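Local atomic coordinates of melanin biosynthesis protein TyrA, putative (Shewanella oneidensis, PDB entry 2IIZ), a protein that binds heme b and probably acts as a dye-decolorizing peroxidase. Residues S179-W193 with L287-A301. Sequence-based numbering, arbitrary orientation. Where two conformers were deposited one is given.
With HEM (protoporphyrin IX containing Fe), chain C.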
ATOM      1  N   SER A 179      22.905  -3.664 -15.286  1.00 33.00           N
ATOM      2  CA  SER A 179      23.271  -2.765 -14.179  1.00 33.59           C
ATOM      3  C   SER A 179      23.521  -3.518 -12.849  1.00 33.48           C
ATOM      4  O   SER A 179      22.920  -4.564 -12.580  1.00 31.31           O
ATOM      5  CB  SER A 179      22.160  -1.711 -14.010  1.00 34.50           C
ATOM      6  OG  SER A 179      22.495  -0.723 -13.064  1.00 34.79           O
ATOM      7  N   TYR A 180      24.412  -2.982 -12.019  1.00 34.74           N
ATOM      8  CA  TYR A 180      24.632  -3.540 -10.679  1.00 35.75           C
ATOM      9  C   TYR A 180      23.692  -2.864  -9.690  1.00 35.11           C
ATOM     10  O   TYR A 180      23.688  -1.632  -9.550  1.00 36.82           O
ATOM     11  CB  TYR A 180      26.088  -3.397 -10.234  1.00 35.09           C
ATOM     12  CG  TYR A 180      27.067  -4.274 -11.002  1.00 37.08           C
ATOM     13  CD1 TYR A 180      27.266  -5.606 -10.658  1.00 39.38           C
ATOM     14  CD2 TYR A 180      27.796  -3.767 -12.073  1.00 32.81           C
ATOM     15  CE1 TYR A 180      28.176  -6.416 -11.373  1.00 36.85           C
ATOM     16  CE2 TYR A 180      28.694  -4.556 -12.782  1.00 28.48           C
ATOM     17  CZ  TYR A 180      28.885  -5.879 -12.436  1.00 34.99           C
ATOM     18  OH  TYR A 180      29.791  -6.653 -13.158  1.00 32.03           O
ATOM     19  N   ILE A 181      22.896  -3.671  -9.002  1.00 32.94           N
ATOM     20  CA  ILE A 181      21.828  -3.142  -8.171  1.00 33.62           C
ATOM     21  C   ILE A 181      22.022  -3.491  -6.699  1.00 31.91           C
ATOM     22  O   ILE A 181      22.372  -4.605  -6.366  1.00 32.10           O
ATOM     23  CB  ILE A 181      20.468  -3.635  -8.713  1.00 34.14           C
ATOM     24  CG1 ILE A 181      20.345  -3.141 -10.166  1.00 40.19           C
ATOM     25  CG2 ILE A 181      19.302  -3.159  -7.833  1.00 38.32           C
ATOM     26  CD1 ILE A 181      19.012  -3.300 -10.779  1.00 42.09           C
ATOM     27  N   HIS A 182      21.798  -2.519  -5.819  1.00 30.76           N
ATOM     28  CA  HIS A 182      21.863  -2.755  -4.382  1.00 29.53           C
ATOM     29  C   HIS A 182      20.623  -2.149  -3.741  1.00 32.86           C
ATOM     30  O   HIS A 182      20.200  -1.040  -4.097  1.00 31.88           O
ATOM     31  CB  HIS A 182      23.102  -2.126  -3.772  1.00 28.45           C
ATOM     32  CG  HIS A 182      24.388  -2.752  -4.224  1.00 28.66           C
ATOM     33  ND1 HIS A 182      25.131  -2.249  -5.268  1.00 26.93           N
ATOM     34  CD2 HIS A 182      25.060  -3.838  -3.775  1.00 29.63           C
ATOM     35  CE1 HIS A 182      26.208  -2.998  -5.445  1.00 33.06           C
ATOM     36  NE2 HIS A 182      26.189  -3.970  -4.551  1.00 27.12           N
ATOM     37  N   VAL A 183      20.050  -2.879  -2.793  1.00 32.46           N
ATOM     38  CA  VAL A 183      18.803  -2.487  -2.182  1.00 34.96           C
ATOM     39  C   VAL A 183      18.995  -2.508  -0.660  1.00 35.63           C
ATOM     40  O   VAL A 183      19.485  -3.505  -0.092  1.00 36.80           O
ATOM     41  CB  VAL A 183      17.698  -3.447  -2.631  1.00 35.64           C
ATOM     42  CG1 VAL A 183      16.351  -3.040  -2.082  1.00 38.77           C
ATOM     43  CG2 VAL A 183      17.662  -3.523  -4.161  1.00 35.01           C
ATOM     44  N   GLN A 184      18.623  -1.403  -0.012  1.00 34.55           N
ATOM     45  CA  GLN A 184      18.614  -1.317   1.444  1.00 34.64           C
ATOM     46  C   GLN A 184      17.243  -0.836   1.860  1.00 34.14           C
ATOM     47  O   GLN A 184      16.825   0.237   1.450  1.00 33.86           O
ATOM     48  CB  GLN A 184      19.656  -0.318   1.952  1.00 32.88           C
ATOM     49  CG  GLN A 184      21.109  -0.693   1.692  1.00 39.27           C
ATOM     50  CD  GLN A 184      22.065   0.117   2.570  1.00 38.14           C
ATOM     51  OE1 GLN A 184      22.437   1.243   2.226  1.00 33.83           O
ATOM     52  NE2 GLN A 184      22.453  -0.454   3.716  1.00 28.93           N
ATOM     53  N   LYS A 185      16.545  -1.623   2.666  1.00 33.58           N
ATOM     54  CA  LYS A 185      15.288  -1.174   3.251  1.00 32.91           C
ATOM     55  C   LYS A 185      15.616  -0.402   4.525  1.00 34.39           C
ATOM     56  O   LYS A 185      15.986  -1.012   5.538  1.00 32.54           O
ATOM     57  CB  LYS A 185      14.364  -2.351   3.596  1.00 32.83           C
ATOM     58  CG  LYS A 185      12.958  -1.890   4.064  1.00 32.88           C
ATOM     59  CD  LYS A 185      12.002  -3.048   4.293  1.00 31.97           C
ATOM     60  CE  LYS A 185      12.185  -3.683   5.662  1.00 37.43           C
ATOM     61  NZ  LYS A 185      11.140  -4.717   5.938  1.00 37.56           N
ATOM     62  N   TYR A 186      15.479   0.930   4.453  1.00 34.69           N
ATOM     63  CA  TYR A 186      15.732   1.835   5.578  1.00 33.73           C
ATOM     64  C   TYR A 186      14.439   2.150   6.345  1.00 35.37           C
ATOM     65  O   TYR A 186      13.490   2.725   5.795  1.00 33.59           O
ATOM     66  CB  TYR A 186      16.380   3.142   5.107  1.00 31.49           C
ATOM     67  CG  TYR A 186      17.878   3.079   4.812  1.00 29.70           C
ATOM     68  CD1 TYR A 186      18.802   3.303   5.804  1.00 29.82           C
ATOM     69  CD2 TYR A 186      18.352   2.809   3.547  1.00 24.74           C
ATOM     70  CE1 TYR A 186      20.186   3.257   5.548  1.00 31.56           C
ATOM     71  CE2 TYR A 186      19.735   2.754   3.268  1.00 33.15           C
ATOM     72  CZ  TYR A 186      20.641   2.982   4.279  1.00 32.90           C
ATOM     73  OH  TYR A 186      21.998   2.936   4.033  1.00 37.47           O
ATOM     74  N   ALA A 187      14.423   1.764   7.620  1.00 36.99           N
ATOM     75  CA  ALA A 187      13.335   2.074   8.538  1.00 36.90           C
ATOM     76  C   ALA A 187      13.722   3.350   9.306  1.00 37.64           C
ATOM     77  O   ALA A 187      14.652   3.343  10.111  1.00 35.47           O
ATOM     78  CB  ALA A 187      13.110   0.916   9.500  1.00 35.51           C
ATOM     79  N   HIS A 188      13.005   4.441   9.045  1.00 37.32           N
ATOM     80  CA  HIS A 188      13.308   5.721   9.662  1.00 36.85           C
ATOM     81  C   HIS A 188      12.703   5.720  11.062  1.00 37.97           C
ATOM     82  O   HIS A 188      11.653   5.105  11.289  1.00 36.38           O
ATOM     83  CB  HIS A 188      12.687   6.884   8.861  1.00 37.76           C
ATOM     84  CG  HIS A 188      13.289   7.108   7.511  1.00 33.18           C
ATOM     85  ND1 HIS A 188      14.366   6.390   7.040  1.00 34.37           N
ATOM     86  CD2 HIS A 188      12.968   7.991   6.534  1.00 34.25           C
ATOM     87  CE1 HIS A 188      14.675   6.812   5.821  1.00 33.22           C
ATOM     88  NE2 HIS A 188      13.844   7.787   5.493  1.00 31.04           N
ATOM     89  N   ASN A 189      13.375   6.408  11.984  1.00 38.31           N
ATOM     90  CA  ASN A 189      12.810   6.776  13.279  1.00 38.44           C
ATOM     91  C   ASN A 189      12.262   8.203  13.169  1.00 38.93           C
ATOM     92  O   ASN A 189      12.939   9.190  13.484  1.00 37.85           O
ATOM     93  CB  ASN A 189      13.890   6.668  14.363  1.00 39.08           C
ATOM     94  CG  ASN A 189      13.339   6.813  15.772  1.00 39.20           C
ATOM     95  OD1 ASN A 189      12.158   7.126  15.975  1.00 36.74           O
ATOM     96  ND2 ASN A 189      14.202   6.582  16.763  1.00 29.18           N
ATOM     97  N   LEU A 190      11.024   8.316  12.713  1.00 40.75           N
ATOM     98  CA  LEU A 190      10.456   9.619  12.382  1.00 39.63           C
ATOM     99  C   LEU A 190      10.165  10.478  13.611  1.00 39.67           C
ATOM    100  O   LEU A 190      10.260  11.715  13.545  1.00 37.62           O
ATOM    101  CB  LEU A 190       9.186   9.448  11.550  1.00 40.04           C
ATOM    102  CG  LEU A 190       9.415   8.915  10.139  1.00 38.78           C
ATOM    103  CD1 LEU A 190       8.081   8.693   9.472  1.00 42.19           C
ATOM    104  CD2 LEU A 190      10.259   9.846   9.283  1.00 33.58           C
ATOM    105  N   SER A 191       9.818   9.840  14.729  1.00 39.53           N
ATOM    106  CA  SER A 191       9.531  10.601  15.947  1.00 41.34           C
ATOM    107  C   SER A 191      10.793  11.312  16.422  1.00 39.87           C
ATOM    108  O   SER A 191      10.741  12.487  16.787  1.00 39.18           O
ATOM    109  CB  SER A 191       8.961   9.713  17.067  1.00 41.56           C
ATOM    110  OG  SER A 191       9.830   8.626  17.334  1.00 50.98           O
ATOM    111  N   LYS A 192      11.912  10.589  16.406  1.00 37.58           N
ATOM    112  CA  LYS A 192      13.227  11.139  16.768  1.00 36.85           C
ATOM    113  C   LYS A 192      13.647  12.261  15.811  1.00 36.76           C
ATOM    114  O   LYS A 192      14.120  13.308  16.241  1.00 36.09           O
ATOM    115  CB  LYS A 192      14.282  10.021  16.755  1.00 35.18           C
ATOM    116  CG  LYS A 192      15.637  10.429  17.311  1.00 38.08           C
ATOM    117  CD  LYS A 192      16.708   9.369  17.066  1.00 31.97           C
ATOM    118  CE  LYS A 192      18.053   9.842  17.597  1.00 37.73           C
ATOM    119  NZ  LYS A 192      19.008   8.722  17.835  1.00 36.55           N
ATOM    120  N   TRP A 193      13.468  12.029  14.511  1.00 36.94           N
ATOM    121  CA  TRP A 193      13.863  12.996  13.485  1.00 36.29           C
ATOM    122  C   TRP A 193      13.111  14.309  13.637  1.00 36.07           C
ATOM    123  O   TRP A 193      13.706  15.395  13.606  1.00 31.93           O
ATOM    124  CB  TRP A 193      13.571  12.427  12.091  1.00 36.07           C
ATOM    125  CG  TRP A 193      13.870  13.380  10.957  1.00 35.48           C
ATOM    126  CD1 TRP A 193      12.960  14.094  10.223  1.00 37.57           C
ATOM    127  CD2 TRP A 193      15.156  13.717  10.433  1.00 31.08           C
ATOM    128  NE1 TRP A 193      13.604  14.846   9.280  1.00 33.69           N
ATOM    129  CE2 TRP A 193      14.956  14.632   9.391  1.00 33.99           C
ATOM    130  CE3 TRP A 193      16.457  13.328  10.737  1.00 32.84           C
ATOM    131  CZ2 TRP A 193      16.004  15.163   8.666  1.00 28.22           C
ATOM    132  CZ3 TRP A 193      17.503  13.863  10.006  1.00 32.83           C
ATOM    133  CH2 TRP A 193      17.268  14.765   8.988  1.00 34.19           C
ATOM    134  N   LEU A 287      23.047  11.206   9.469  1.00 25.51           N
ATOM    135  CA  LEU A 287      21.704  10.820   9.034  1.00 28.29           C
ATOM    136  C   LEU A 287      21.432   9.426   9.565  1.00 30.50           C
ATOM    137  O   LEU A 287      20.279   9.068   9.874  1.00 26.89           O
ATOM    138  CB  LEU A 287      21.578  10.841   7.506  1.00 27.13           C
ATOM    139  CG  LEU A 287      20.213  10.465   6.897  1.00 34.30           C
ATOM    140  CD1 LEU A 287      19.077  11.266   7.499  1.00 32.10           C
ATOM    141  CD2 LEU A 287      20.211  10.644   5.366  1.00 35.25           C
HETATM  142  N   MSE A 288      22.519   8.656   9.682  1.00 28.80           N
HETATM  143  CA  MSE A 288      22.429   7.286  10.151  0.50 30.25           C
HETATM  144  C   MSE A 288      21.996   7.193  11.620  1.00 32.46           C
HETATM  145  O   MSE A 288      21.642   6.104  12.101  1.00 33.16           O
HETATM  146  CB  MSE A 288      23.760   6.559   9.945  0.50 31.03           C
HETATM  147  CG  MSE A 288      24.155   6.403   8.489  0.50 26.47           C
HETATM  148 SE   MSE A 288      25.513   5.027   8.224  0.50 30.89          SE
HETATM  149  CE  MSE A 288      24.486   3.415   8.708  0.50 31.31           C
ATOM    150  N   HIS A 289      22.005   8.316  12.340  1.00 31.86           N
ATOM    151  CA  HIS A 289      21.486   8.308  13.724  1.00 30.57           C
ATOM    152  C   HIS A 289      19.970   8.277  13.736  1.00 31.98           C
ATOM    153  O   HIS A 289      19.373   8.249  14.808  1.00 33.67           O
ATOM    154  CB  HIS A 289      21.912   9.548  14.501  1.00 28.58           C
ATOM    155  CG  HIS A 289      23.385   9.766  14.554  1.00 24.46           C
ATOM    156  ND1 HIS A 289      23.932  10.998  14.820  1.00 28.29           N
ATOM    157  CD2 HIS A 289      24.430   8.917  14.382  1.00 24.28           C
ATOM    158  CE1 HIS A 289      25.254  10.900  14.814  1.00 32.84           C
ATOM    159  NE2 HIS A 289      25.581   9.648  14.549  1.00 20.37           N
ATOM    160  N   PHE A 290      19.343   8.292  12.560  1.00 34.15           N
ATOM    161  CA  PHE A 290      17.884   8.532  12.480  1.00 34.83           C
ATOM    162  C   PHE A 290      17.089   7.487  11.701  1.00 35.68           C
ATOM    163  O   PHE A 290      15.851   7.569  11.637  1.00 34.37           O
ATOM    164  CB  PHE A 290      17.634   9.942  11.925  1.00 33.73           C
ATOM    165  CG  PHE A 290      18.222  11.025  12.799  1.00 27.49           C
ATOM    166  CD1 PHE A 290      17.501  11.532  13.859  1.00 29.93           C
ATOM    167  CD2 PHE A 290      19.498  11.510  12.564  1.00 26.64           C
ATOM    168  CE1 PHE A 290      18.022  12.514  14.678  1.00 29.14           C
ATOM    169  CE2 PHE A 290      20.043  12.491  13.370  1.00 34.30           C
ATOM    170  CZ  PHE A 290      19.299  13.002  14.437  1.00 34.59           C
ATOM    171  N   THR A 291      17.802   6.518  11.123  1.00 36.39           N
ATOM    172  CA  THR A 291      17.195   5.456  10.337  1.00 36.27           C
ATOM    173  C   THR A 291      18.065   4.240  10.421  1.00 37.85           C
ATOM    174  O   THR A 291      19.257   4.371  10.653  1.00 41.24           O
ATOM    175  CB  THR A 291      17.043   5.858   8.875  1.00 35.35           C
ATOM    176  OG1 THR A 291      16.244   4.890   8.188  1.00 38.27           O
ATOM    177  CG2 THR A 291      18.399   6.003   8.205  1.00 34.84           C
ATOM    178  N   SER A 292      17.474   3.064  10.235  1.00 38.75           N
ATOM    179  CA  SER A 292      18.211   1.803  10.325  1.00 39.26           C
ATOM    180  C   SER A 292      17.999   0.950   9.089  1.00 37.26           C
ATOM    181  O   SER A 292      16.848   0.686   8.697  1.00 34.06           O
ATOM    182  CB  SER A 292      17.754   1.035  11.564  1.00 40.23           C
ATOM    183  OG  SER A 292      17.725   1.898  12.696  1.00 49.71           O
ATOM    184  N   ALA A 293      19.105   0.518   8.473  1.00 36.42           N
ATOM    185  CA  ALA A 293      19.032  -0.371   7.301  1.00 38.09           C
ATOM    186  C   ALA A 293      18.729  -1.812   7.751  1.00 39.03           C
ATOM    187  O   ALA A 293      19.577  -2.471   8.350  1.00 40.66           O
ATOM    188  CB  ALA A 293      20.328  -0.326   6.492  1.00 37.22           C
ATOM    189  N   LEU A 294      17.521  -2.289   7.463  1.00 37.54           N
ATOM    190  CA  LEU A 294      17.095  -3.619   7.891  1.00 36.05           C
ATOM    191  C   LEU A 294      17.526  -4.733   6.938  1.00 36.44           C
ATOM    192  O   LEU A 294      17.615  -5.895   7.353  1.00 36.15           O
ATOM    193  CB  LEU A 294      15.580  -3.648   8.044  1.00 34.41           C
ATOM    194  CG  LEU A 294      14.985  -2.663   9.054  1.00 38.23           C
ATOM    195  CD1 LEU A 294      13.476  -2.892   9.206  1.00 35.80           C
ATOM    196  CD2 LEU A 294      15.676  -2.785  10.408  1.00 39.19           C
ATOM    197  N   THR A 295      17.786  -4.389   5.671  1.00 35.65           N
ATOM    198  CA  THR A 295      18.219  -5.388   4.675  1.00 34.60           C
ATOM    199  C   THR A 295      19.347  -4.843   3.831  1.00 34.85           C
ATOM    200  O   THR A 295      19.559  -3.635   3.793  1.00 35.97           O
ATOM    201  CB  THR A 295      17.064  -5.800   3.748  1.00 34.98           C
ATOM    202  OG1 THR A 295      16.692  -4.691   2.907  1.00 34.04           O
ATOM    203  CG2 THR A 295      15.857  -6.283   4.572  1.00 34.18           C
ATOM    204  N   GLY A 296      20.069  -5.732   3.158  1.00 36.31           N
ATOM    205  CA  GLY A 296      21.140  -5.324   2.238  1.00 37.19           C
ATOM    206  C   GLY A 296      21.407  -6.390   1.196  1.00 36.29           C
ATOM    207  O   GLY A 296      21.971  -7.426   1.521  1.00 36.71           O
ATOM    208  N   SER A 297      21.005  -6.125  -0.052  1.00 33.87           N
ATOM    209  CA  SER A 297      20.962  -7.135  -1.107  1.00 31.16           C
ATOM    210  C   SER A 297      21.713  -6.662  -2.348  1.00 33.01           C
ATOM    211  O   SER A 297      21.506  -5.525  -2.792  1.00 31.49           O
ATOM    212  CB  SER A 297      19.511  -7.411  -1.517  1.00 32.24           C
ATOM    213  OG  SER A 297      18.651  -7.682  -0.418  1.00 26.01           O
ATOM    214  N   SER A 298      22.574  -7.530  -2.901  1.00 31.75           N
ATOM    215  CA  SER A 298      23.227  -7.276  -4.184  1.00 32.79           C
ATOM    216  C   SER A 298      22.547  -8.088  -5.292  1.00 34.72           C
ATOM    217  O   SER A 298      22.251  -9.277  -5.098  1.00 34.78           O
ATOM    218  CB  SER A 298      24.719  -7.638  -4.119  1.00 34.50           C
ATOM    219  OG  SER A 298      25.434  -7.080  -5.214  1.00 32.12           O
ATOM    220  N   PHE A 299      22.301  -7.441  -6.439  1.00 33.54           N
ATOM    221  CA  PHE A 299      21.694  -8.082  -7.611  1.00 33.16           C
ATOM    222  C   PHE A 299      22.417  -7.647  -8.889  1.00 33.57           C
ATOM    223  O   PHE A 299      23.186  -6.679  -8.896  1.00 35.16           O
ATOM    224  CB  PHE A 299      20.220  -7.690  -7.799  1.00 32.38           C
ATOM    225  CG  PHE A 299      19.338  -7.886  -6.597  1.00 34.70           C
ATOM    226  CD1 PHE A 299      18.727  -9.109  -6.352  1.00 37.75           C
ATOM    227  CD2 PHE A 299      19.099  -6.840  -5.720  1.00 34.16           C
ATOM    228  CE1 PHE A 299      17.902  -9.289  -5.241  1.00 38.25           C
ATOM    229  CE2 PHE A 299      18.272  -7.006  -4.610  1.00 36.53           C
ATOM    230  CZ  PHE A 299      17.671  -8.236  -4.370  1.00 38.94           C
ATOM    231  N   PHE A 300      22.158  -8.368  -9.974  1.00 34.12           N
ATOM    232  CA  PHE A 300      22.479  -7.891 -11.326  1.00 34.60           C
ATOM    233  C   PHE A 300      21.197  -7.980 -12.140  1.00 34.66           C
ATOM    234  O   PHE A 300      20.526  -9.010 -12.150  1.00 33.95           O
ATOM    235  CB  PHE A 300      23.604  -8.704 -11.992  1.00 34.34           C
ATOM    236  CG  PHE A 300      24.214  -8.035 -13.222  1.00 33.44           C
ATOM    237  CD1 PHE A 300      25.153  -7.022 -13.092  1.00 32.32           C
ATOM    238  CD2 PHE A 300      23.847  -8.424 -14.497  1.00 30.26           C
ATOM    239  CE1 PHE A 300      25.708  -6.413 -14.211  1.00 37.21           C
ATOM    240  CE2 PHE A 300      24.395  -7.818 -15.616  1.00 31.26           C
ATOM    241  CZ  PHE A 300      25.327  -6.815 -15.473  1.00 36.28           C
ATOM    242  N   ALA A 301      20.874  -6.875 -12.806  1.00 35.23           N
ATOM    243  CA  ALA A 301      19.753  -6.783 -13.718  1.00 34.49           C
ATOM    244  C   ALA A 301      20.324  -6.804 -15.131  1.00 33.30           C
ATOM    245  O   ALA A 301      20.833  -5.790 -15.616  1.00 31.68           O
ATOM    246  CB  ALA A 301      18.986  -5.498 -13.484  1.00 32.84           C
TER
HETATM  247  CHA HEM C 400      21.798  12.671  -1.809  1.00 32.19           C
HETATM  248  CHB HEM C 400      18.471  11.101   1.300  1.00 28.51           C
HETATM  249  CHC HEM C 400      20.683   6.874   1.642  1.00 30.85           C
HETATM  250  CHD HEM C 400      23.685   8.200  -1.856  1.00 30.50           C
HETATM  251  C1A HEM C 400      20.719  12.626  -0.967  1.00 37.29           C
HETATM  252  C2A HEM C 400      19.826  13.731  -0.690  1.00 29.86           C
HETATM  253  C3A HEM C 400      18.905  13.275   0.178  1.00 30.40           C
HETATM  254  C4A HEM C 400      19.193  11.892   0.456  1.00 28.44           C
HETATM  255  CMA HEM C 400      17.731  14.050   0.798  1.00 30.12           C
HETATM  256  CAA HEM C 400      19.943  15.151  -1.296  1.00 33.95           C
HETATM  257  CBA HEM C 400      19.136  15.288  -2.603  1.00 34.73           C
HETATM  258  CGA HEM C 400      19.865  14.649  -3.764  1.00 34.44           C
HETATM  259  O1A HEM C 400      19.443  13.553  -4.238  1.00 25.83           O
HETATM  260  O2A HEM C 400      20.880  15.231  -4.238  1.00 35.77           O
HETATM  261  C1B HEM C 400      18.797   9.833   1.667  1.00 21.14           C
HETATM  262  C2B HEM C 400      18.065   9.040   2.632  1.00 25.79           C
HETATM  263  C3B HEM C 400      18.686   7.858   2.726  1.00 28.26           C
HETATM  264  C4B HEM C 400      19.811   7.889   1.824  1.00 27.03           C
HETATM  265  CMB HEM C 400      16.805   9.549   3.370  1.00 34.93           C
HETATM  266  CAB HEM C 400      18.349   6.634   3.592  1.00 30.78           C
HETATM  267  CBB HEM C 400      17.832   6.778   4.804  1.00 39.88           C
HETATM  268  C1C HEM C 400      21.699   6.889   0.738  1.00 28.02           C
HETATM  269  C2C HEM C 400      22.638   5.813   0.563  1.00 30.05           C
HETATM  270  C3C HEM C 400      23.480   6.173  -0.410  1.00 30.86           C
HETATM  271  C4C HEM C 400      23.075   7.487  -0.867  1.00 24.42           C
HETATM  272  CMC HEM C 400      22.599   4.524   1.399  1.00 32.43           C
HETATM  273  CAC HEM C 400      24.675   5.391  -0.990  1.00 35.17           C
HETATM  274  CBC HEM C 400      25.075   4.186  -0.562  1.00 37.61           C
HETATM  275  C1D HEM C 400      23.446   9.506  -2.186  1.00 31.64           C
HETATM  276  C2D HEM C 400      24.119  10.211  -3.245  1.00 32.26           C
HETATM  277  C3D HEM C 400      23.531  11.609  -3.230  1.00 36.95           C
HETATM  278  C4D HEM C 400      22.565  11.598  -2.164  1.00 36.39           C
HETATM  279  CMD HEM C 400      25.213   9.653  -4.181  1.00 36.77           C
HETATM  280  CAD HEM C 400      23.879  12.799  -4.139  1.00 36.72           C
HETATM  281  CBD HEM C 400      24.892  13.661  -3.404  1.00 36.79           C
HETATM  282  CGD HEM C 400      25.532  14.691  -4.306  1.00 39.04           C
HETATM  283  O1D HEM C 400      25.177  15.903  -4.171  1.00 41.41           O
HETATM  284  O2D HEM C 400      26.385  14.295  -5.142  1.00 26.96           O
HETATM  285  NA  HEM C 400      20.310  11.513  -0.254  1.00 23.70           N
HETATM  286  NB  HEM C 400      19.861   9.102   1.185  1.00 29.20           N
HETATM  287  NC  HEM C 400      21.977   7.904  -0.146  1.00 24.03           N
HETATM  288  ND  HEM C 400      22.539  10.348  -1.573  1.00 34.86           N
HETATM  289 FE   HEM C 400      21.271   9.792  -0.032  1.00 31.37          FE
HETATM  290  O   HOH W   1      22.038  -2.910   4.514  1.00 27.83           O
HETATM  291  O   HOH W   2      15.341   3.315  12.942  1.00 42.37           O
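Two neighbouring antiparallel strands of the DyP-type peroxidase sheet, 179-188 and 291-301, pair here and line one side of the heme pocket with Tyr186, His188 and Thr291. The Tyr186 ring is sandwiched: Ala293 CB makes a CH-pi contact over one face, 4.0 Å from the ring centroid, and the heme vinyl group covers the opposite face. With CG anti to its carbonyl carbon (chi1 -79°), the ring lies between these two groups and Tyr186 OH donates to Gln184 OE1 at 2.5 Å, reaching it from above the amide plane. Cutting this side chain back to an alanine would probably strip the vinyl group and the Ala293 methyl of their shared aromatic partner and leave Gln184 OE1 without this hydroxyl donor. Beside it, Thr291 OG1 lies at the edge of the His188 imidazole, in its plane, sharing a 2.7 Å hydrogen bond with His188 ND1, while Thr291 CG2 packs on heme CBB. His188 NE2 bonds to Asp146, so both ring nitrogens are held and the imidazole's rotation is fixed.

The C-terminal half of the family's ferredoxin-like pair of domains supplies both strands, whose register slips by one residue between Val183 and Tyr186. At this break Thr295 OG1 accepts from Lys185 N, and a water joins Gln184 NE2 to Thr295 O. On the far side of the break regular pairing resumes, and Phe300 points its edge at the Tyr180 face in a T-shaped stack, centroids 4.8 Å apart and planes at 69°. At the other end, beyond the strands, the Trp193 edge meets the Phe290 face, with Trp193 CE3 3.6 Å from Phe290 CG. The extended Lys192 chain passes Phe290 CD1 and CE1, and Lys192 NZ donates to His289 O at 3.1 Å, tying helix 190-193 to the 3-10 segment before strand 291-301.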